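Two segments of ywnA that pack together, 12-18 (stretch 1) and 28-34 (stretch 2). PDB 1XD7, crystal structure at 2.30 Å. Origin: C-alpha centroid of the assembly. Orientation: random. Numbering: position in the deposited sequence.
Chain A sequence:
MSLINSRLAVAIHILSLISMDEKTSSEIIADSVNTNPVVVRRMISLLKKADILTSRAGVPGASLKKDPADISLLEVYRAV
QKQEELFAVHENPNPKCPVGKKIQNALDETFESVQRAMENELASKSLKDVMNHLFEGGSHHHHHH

Stretch 1 12-18: IHILSLI
Stretch 2 (28-34) IIADSVN

Both stretches are helical, and the contact between them is a small apolar crossing with no hydrogen bond across it. Residues 12-18 form an uninterrupted run of helix that extends beyond both ends of the stretch; residues 28-33 are the closing turns of a second helix, and Asn34 leaves it. The axes approach to 10.2 Å, with an angle of 116° between their N-to-C directions, so the helices cross steeply rather than lying along one another. Two CA pairs fix the register, His13 CA to Val33 CA and Ile14 CA to Ile29 CA, each 6.7 Å. The contact buries 261 Å², both sides summed.

Stretch 1 starts with Ile12 (chi1 m, chi2 m), whose side chain is out of reach of stretch 2. Ile12 O accepts from Ser16 N at 2.7 Å.

His13 points its CA-to-CB bond toward the second helix, with chi1 at -81° and chi2 at -74°. Its CB lies 4.0 Å from Val33 CG2, while Val33 CG1 sits oblique to the imidazole ring. The contact therefore rests on carbon packing and uses none of the ring's polarity. His13 O receives Leu17 N at 3.1 Å, placing Leu17 one turn on, on the same side of the helix.

Ile14 (m, t) sets its CA-to-CB bond sideways, yet Ile14 CG1 comes within 4.2 Å of Ile29 CG2. Ile14 O accepts from Ile18 N at 3.0 Å. Leu15 (m, t) and Ser16 (m) are buried but do not touch stretch 2. Ser16 OG donates to Ile12 O at 3.0 Å, giving the buried hydroxyl a partner within its own helix.

Leu17 (m, t) touches more residues of stretch 2 than any other residue of stretch 1. Its CA-to-CB bond points toward the partner, and Leu17 CD1 reaches Val33 CG2 at 3.7 Å, Ser32 CB at 3.9 Å and Ile29 CG2 at 4.2 Å. A single methyl thus meets three residues spanning one turn of the second helix. Ser32 (m) offers carbon to this contact while Ser32 OG donates to Ile28 O at 2.6 Å, an internal bond, while no hydrogen bond crosses between the stretches.

Ile18 (m, t) ends the walk. Its CA-to-CB bond is sideways, but the end of the side chain comes nearer, and Ile18 CG1 lies 4.2 Å from Ile29 CD1. Ile29, extended in m, t, accordingly spans Ile14, Leu17 and Ile18 and has the largest covered area, 64 Å². Val33 (chi1 t) packs against both His13 and Leu17; Val33 N to Ile29 O, 2.5 Å, links these two apolar residues one turn apart. Ala30, by contrast, points its CB away.

Asn34, at phi/psi 58/56, closes the helix in a Schellman motif, with Asn34 N donating to Asp31 O at 2.7 Å; its side chain makes no contact with stretch 1.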

# COMPACT_ATOMS: atom_id res chain seq x y z
N ILE A 12 8.71 0.40 -14.17
CA ILE A 12 7.87 0.52 -15.37
C ILE A 12 8.49 1.48 -16.41
O ILE A 12 8.56 1.14 -17.60
CB ILE A 12 6.45 1.01 -15.01
CG1 ILE A 12 5.81 0.07 -13.99
CG2 ILE A 12 5.59 1.04 -16.25
CD1 ILE A 12 5.58 -1.33 -14.51
N HIS A 13 8.93 2.66 -15.98
CA HIS A 13 9.56 3.59 -16.92
C HIS A 13 10.71 2.89 -17.61
O HIS A 13 10.85 2.94 -18.83
CB HIS A 13 10.12 4.80 -16.18
CG HIS A 13 9.10 5.83 -15.87
ND1 HIS A 13 8.58 6.66 -16.84
CD2 HIS A 13 8.44 6.13 -14.73
CE1 HIS A 13 7.64 7.43 -16.30
NE2 HIS A 13 7.54 7.12 -15.02
N ILE A 14 11.52 2.22 -16.80
CA ILE A 14 12.67 1.52 -17.32
C ILE A 14 12.24 0.52 -18.38
O ILE A 14 12.78 0.51 -19.49
CB ILE A 14 13.40 0.80 -16.18
CG1 ILE A 14 14.01 1.83 -15.24
CG2 ILE A 14 14.45 -0.12 -16.72
CD1 ILE A 14 14.64 1.25 -13.98
N LEU A 15 11.27 -0.32 -18.04
CA LEU A 15 10.81 -1.31 -18.99
C LEU A 15 10.22 -0.68 -20.24
O LEU A 15 10.44 -1.18 -21.33
CB LEU A 15 9.79 -2.23 -18.34
CG LEU A 15 10.43 -3.12 -17.28
CD1 LEU A 15 9.35 -3.89 -16.54
CD2 LEU A 15 11.42 -4.06 -17.93
N SER A 16 9.47 0.40 -20.08
CA SER A 16 8.88 1.07 -21.23
C SER A 16 9.94 1.44 -22.26
O SER A 16 9.85 1.05 -23.42
CB SER A 16 8.16 2.34 -20.79
OG SER A 16 7.04 2.00 -20.00
N LEU A 17 10.95 2.17 -21.83
CA LEU A 17 12.01 2.58 -22.74
C LEU A 17 12.72 1.37 -23.32
O LEU A 17 13.09 1.37 -24.50
CB LEU A 17 13.03 3.45 -22.01
CG LEU A 17 12.41 4.62 -21.26
CD1 LEU A 17 13.50 5.39 -20.52
CD2 LEU A 17 11.69 5.52 -22.24
N ILE A 18 12.91 0.34 -22.50
CA ILE A 18 13.58 -0.84 -23.01
C ILE A 18 12.69 -1.44 -24.07
O ILE A 18 13.18 -2.10 -24.98
CB ILE A 18 13.86 -1.88 -21.91
CG1 ILE A 18 14.96 -1.35 -21.00
CG2 ILE A 18 14.34 -3.19 -22.52
CD1 ILE A 18 15.52 -2.37 -20.01
N ILE A 28 21.84 6.35 -19.94
CA ILE A 28 20.85 7.07 -20.72
C ILE A 28 19.47 6.90 -20.13
O ILE A 28 18.70 7.85 -20.04
CB ILE A 28 20.83 6.58 -22.18
CG1 ILE A 28 22.23 6.70 -22.77
CG2 ILE A 28 19.85 7.41 -23.00
CD1 ILE A 28 22.38 6.11 -24.14
N ILE A 29 19.18 5.68 -19.69
CA ILE A 29 17.89 5.39 -19.10
C ILE A 29 17.68 6.21 -17.85
O ILE A 29 16.63 6.83 -17.67
CB ILE A 29 17.77 3.90 -18.81
CG1 ILE A 29 17.92 3.14 -20.13
CG2 ILE A 29 16.45 3.60 -18.12
CD1 ILE A 29 17.80 1.65 -20.03
N ALA A 30 18.68 6.23 -16.99
CA ALA A 30 18.57 7.02 -15.78
C ALA A 30 18.35 8.48 -16.19
O ALA A 30 17.51 9.18 -15.62
CB ALA A 30 19.84 6.88 -14.94
N ASP A 31 19.10 8.94 -17.18
CA ASP A 31 18.95 10.32 -17.66
C ASP A 31 17.52 10.50 -18.12
O ASP A 31 16.78 11.33 -17.60
CB ASP A 31 19.84 10.59 -18.86
CG ASP A 31 21.29 10.36 -18.56
OD1 ASP A 31 21.83 11.05 -17.67
OD2 ASP A 31 21.90 9.48 -19.21
N SER A 32 17.14 9.70 -19.10
CA SER A 32 15.80 9.74 -19.66
C SER A 32 14.74 9.62 -18.58
O SER A 32 13.73 10.31 -18.61
CB SER A 32 15.62 8.62 -20.67
OG SER A 32 16.70 8.60 -21.58
N VAL A 33 14.98 8.73 -17.63
CA VAL A 33 14.01 8.54 -16.56
C VAL A 33 14.19 9.59 -15.48
O VAL A 33 13.35 9.75 -14.61
CB VAL A 33 14.16 7.15 -15.92
CG1 VAL A 33 13.21 7.01 -14.77
CG2 VAL A 33 13.87 6.09 -16.95
N ASN A 34 15.30 10.31 -15.56
CA ASN A 34 15.61 11.34 -14.58
C ASN A 34 15.67 10.76 -13.17
O ASN A 34 14.97 11.21 -12.26
CB ASN A 34 14.59 12.48 -14.62
CG ASN A 34 15.07 13.72 -13.88
OD1 ASN A 34 14.38 14.74 -13.84
ND2 ASN A 34 16.27 13.64 -13.29